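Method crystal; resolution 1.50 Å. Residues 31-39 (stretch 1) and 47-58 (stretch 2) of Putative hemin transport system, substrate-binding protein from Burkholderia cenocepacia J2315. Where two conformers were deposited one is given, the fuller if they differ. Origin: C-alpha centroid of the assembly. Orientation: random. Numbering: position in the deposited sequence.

Stretch 1 31-39: RLVGADTTC
Stretch 2, residues 47-58: RLPKVGYQRALS

How do the two backbones run and where do they meet? Stretch 1 enters already in a strand that begins before Arg31, extended except at Val33, where phi/psi is -124/-8; Ala35 is at -161/174. The chain then folds through a type I turn from Asp36 to Cys39, closed by Cys39 N to Asp36 O at 3.1 Å. Stretch 2 runs alongside in the same direction: Gly34 lies opposite Pro49, Ala35 opposite Lys50 and Thr37 opposite Tyr53, with CA atoms 4.9 to 5.0 Å apart. A single bridge joins Ala35 to Lys50.

Which hydrogen bonds set this register? Ala35 N donates to Pro49 O at 3.1 Å, and Val51 N donates to Ala35 O at 2.9 Å, so Ala35 binds the residues flanking Lys50, as in parallel pairing. Beyond it, Thr37 N reaches Gly52 O at 3.0 Å. Gly52, at 113/167, has a conformation that calls for glycine; a CB would clash with Ala56 O. Tyr53 to Ala56 then forms a second type I turn, closed by Ala56 N to Tyr53 O at 2.8 Å.

What do Leu48 and Lys50 cover? Leu48 (m, t) points toward stretch 1, placing CD1 3.8 Å from Ala35 CB and CD2 4.2 Å from Leu32 CB. Lys50 (m, m, t, m) folds its chain along the turn: CD lies 3.3 Å from Asp36 O and CE 3.3 Å from Cys39 O, while NZ returns to Leu48 O at 2.9 Å.

How is the turn of stretch 1 fastened at its side chains? Asp36 (p) accepts at OD2 from Thr38 N at 3.0 Å and Thr38 OG1 at 2.6 Å, which holds the turn from within; the same OD2 lies 3.0 Å from Gln54 CB. Thr37 (p) sets OG1 at the edge of the Tyr53 ring, 3.6 Å from Tyr53 CD1, and Thr38 CG2 approaches Tyr53 CE1 to 3.7 Å.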

# COMPACT_ATOMS: atom_id res chain seq x y z
N ARG A 31 2.02 -10.14 21.48
CA ARG A 31 1.44 -11.10 20.54
C ARG A 31 0.38 -10.38 19.72
O ARG A 31 -0.47 -9.67 20.29
CB ARG A 31 0.81 -12.27 21.32
CG ARG A 31 1.81 -13.05 22.16
CD ARG A 31 1.20 -13.93 23.24
NE ARG A 31 0.79 -13.18 24.43
CZ ARG A 31 -0.47 -13.04 24.83
NH1 ARG A 31 -1.46 -13.59 24.12
NH2 ARG A 31 -0.73 -12.35 25.94
N LEU A 32 0.42 -10.51 18.40
CA LEU A 32 -0.59 -9.94 17.55
C LEU A 32 -1.80 -10.90 17.57
O LEU A 32 -1.61 -12.09 17.35
CB LEU A 32 -0.04 -9.74 16.15
CG LEU A 32 1.27 -8.92 16.20
CD1 LEU A 32 2.23 -9.19 15.05
CD2 LEU A 32 0.94 -7.45 16.28
N VAL A 33 -2.98 -10.37 17.84
CA VAL A 33 -4.18 -11.19 18.03
C VAL A 33 -5.36 -10.85 17.13
O VAL A 33 -6.35 -11.59 17.11
CB VAL A 33 -4.66 -11.11 19.52
CG1 VAL A 33 -3.54 -11.54 20.47
CG2 VAL A 33 -5.22 -9.73 19.86
N GLY A 34 -5.27 -9.75 16.37
CA GLY A 34 -6.35 -9.36 15.50
C GLY A 34 -5.85 -8.26 14.57
O GLY A 34 -4.78 -7.64 14.82
N ALA A 35 -6.62 -8.03 13.52
CA ALA A 35 -6.31 -7.04 12.47
C ALA A 35 -7.56 -6.69 11.69
O ALA A 35 -8.61 -7.30 11.86
CB ALA A 35 -5.27 -7.60 11.52
N ASP A 36 -7.41 -5.72 10.80
CA ASP A 36 -8.48 -5.47 9.82
C ASP A 36 -8.22 -6.32 8.58
O ASP A 36 -7.16 -6.97 8.43
CB ASP A 36 -8.51 -4.01 9.42
CG ASP A 36 -7.36 -3.65 8.54
OD1 ASP A 36 -6.22 -3.70 9.07
OD2 ASP A 36 -7.62 -3.35 7.35
N THR A 37 -9.19 -6.31 7.67
CA THR A 37 -9.11 -7.18 6.49
C THR A 37 -8.00 -6.90 5.52
O THR A 37 -7.68 -7.79 4.71
CB THR A 37 -10.42 -7.11 5.72
OG1 THR A 37 -10.67 -5.77 5.29
CG2 THR A 37 -11.58 -7.61 6.59
N THR A 38 -7.40 -5.72 5.58
CA THR A 38 -6.28 -5.41 4.68
C THR A 38 -4.98 -6.10 5.06
O THR A 38 -4.01 -6.08 4.30
CB THR A 38 -6.00 -3.90 4.51
OG1 THR A 38 -5.56 -3.31 5.73
CG2 THR A 38 -7.19 -3.17 4.01
N CYS A 39 -4.95 -6.75 6.23
CA CYS A 39 -3.71 -7.35 6.70
C CYS A 39 -3.62 -8.78 6.26
O CYS A 39 -3.96 -9.72 6.99
CB CYS A 39 -3.59 -7.25 8.24
SG CYS A 39 -3.58 -5.56 8.87
N ARG A 47 -3.72 -15.18 8.84
CA ARG A 47 -4.25 -15.98 9.96
C ARG A 47 -5.00 -15.22 11.09
O ARG A 47 -5.76 -15.83 11.83
CB ARG A 47 -3.09 -16.69 10.71
CG ARG A 47 -2.50 -17.88 9.97
CD ARG A 47 -1.82 -18.84 10.92
NE ARG A 47 -0.55 -18.40 11.46
CZ ARG A 47 0.63 -18.43 10.82
NH1 ARG A 47 0.72 -18.84 9.56
NH2 ARG A 47 1.72 -18.02 11.44
N LEU A 48 -4.68 -13.97 11.33
CA LEU A 48 -5.26 -13.24 12.47
C LEU A 48 -6.76 -13.08 12.24
O LEU A 48 -7.17 -12.71 11.13
CB LEU A 48 -4.67 -11.84 12.52
CG LEU A 48 -3.19 -11.75 12.83
CD1 LEU A 48 -2.78 -10.28 12.64
CD2 LEU A 48 -2.86 -12.24 14.24
N PRO A 49 -7.58 -13.29 13.29
CA PRO A 49 -9.00 -12.92 13.17
C PRO A 49 -9.14 -11.45 12.77
O PRO A 49 -8.35 -10.58 13.23
CB PRO A 49 -9.55 -13.18 14.57
CG PRO A 49 -8.62 -14.19 15.17
CD PRO A 49 -7.27 -13.91 14.58
N LYS A 50 -10.13 -11.14 11.95
CA LYS A 50 -10.28 -9.80 11.42
C LYS A 50 -11.51 -9.16 12.01
O LYS A 50 -12.54 -9.85 12.23
CB LYS A 50 -10.35 -9.78 9.88
CG LYS A 50 -9.19 -10.50 9.20
CD LYS A 50 -7.89 -9.90 9.65
CE LYS A 50 -6.72 -10.21 8.72
NZ LYS A 50 -6.27 -11.59 8.64
N VAL A 51 -11.41 -7.85 12.22
CA VAL A 51 -12.47 -7.07 12.86
C VAL A 51 -13.01 -5.94 12.01
O VAL A 51 -13.37 -4.87 12.49
CB VAL A 51 -12.04 -6.62 14.27
CG1 VAL A 51 -11.94 -7.84 15.17
CG2 VAL A 51 -10.79 -5.77 14.20
N GLY A 52 -13.13 -6.21 10.73
CA GLY A 52 -13.74 -5.32 9.79
C GLY A 52 -12.76 -4.79 8.80
O GLY A 52 -11.53 -4.99 8.94
N TYR A 53 -13.30 -4.18 7.75
CA TYR A 53 -12.44 -3.43 6.83
C TYR A 53 -11.90 -2.21 7.59
O TYR A 53 -12.53 -1.71 8.51
CB TYR A 53 -13.16 -3.00 5.53
CG TYR A 53 -12.35 -2.05 4.64
CD1 TYR A 53 -11.17 -2.47 4.01
CD2 TYR A 53 -12.78 -0.72 4.42
CE1 TYR A 53 -10.44 -1.62 3.21
CE2 TYR A 53 -12.04 0.14 3.62
CZ TYR A 53 -10.88 -0.32 3.01
OH TYR A 53 -10.14 0.53 2.20
N GLN A 54 -10.70 -1.76 7.22
CA GLN A 54 -9.99 -0.72 7.98
C GLN A 54 -10.78 0.57 8.18
O GLN A 54 -10.66 1.13 9.25
CB GLN A 54 -8.56 -0.46 7.47
CG GLN A 54 -8.34 0.72 6.60
CD GLN A 54 -6.97 0.74 5.95
OE1 GLN A 54 -6.87 0.67 4.75
NE2 GLN A 54 -5.93 0.86 6.74
N ARG A 55 -11.65 0.94 7.23
CA ARG A 55 -12.53 2.12 7.35
C ARG A 55 -13.91 1.82 7.93
O ARG A 55 -14.75 2.73 8.07
CB ARG A 55 -12.76 2.74 5.98
CG ARG A 55 -11.52 3.19 5.25
CD ARG A 55 -11.88 4.28 4.24
NE ARG A 55 -11.94 5.60 4.88
CZ ARG A 55 -12.98 6.44 4.89
NH1 ARG A 55 -14.12 6.17 4.25
NH2 ARG A 55 -12.86 7.59 5.54
N ALA A 56 -14.19 0.57 8.25
CA ALA A 56 -15.49 0.15 8.76
C ALA A 56 -15.29 -0.87 9.89
O ALA A 56 -15.82 -1.95 9.86
CB ALA A 56 -16.35 -0.44 7.64
N LEU A 57 -14.53 -0.48 10.90
CA LEU A 57 -14.15 -1.40 11.98
C LEU A 57 -15.33 -1.72 12.86
O LEU A 57 -16.18 -0.84 13.09
CB LEU A 57 -13.02 -0.80 12.81
CG LEU A 57 -11.66 -0.63 12.15
CD1 LEU A 57 -10.70 0.13 13.00
CD2 LEU A 57 -11.06 -1.97 11.80
N SER A 58 -15.40 -2.95 13.37
CA SER A 58 -16.31 -3.30 14.43
C SER A 58 -15.63 -3.09 15.77
O SER A 58 -14.76 -3.88 16.17
CB SER A 58 -16.75 -4.75 14.32
OG SER A 58 -17.49 -5.16 15.47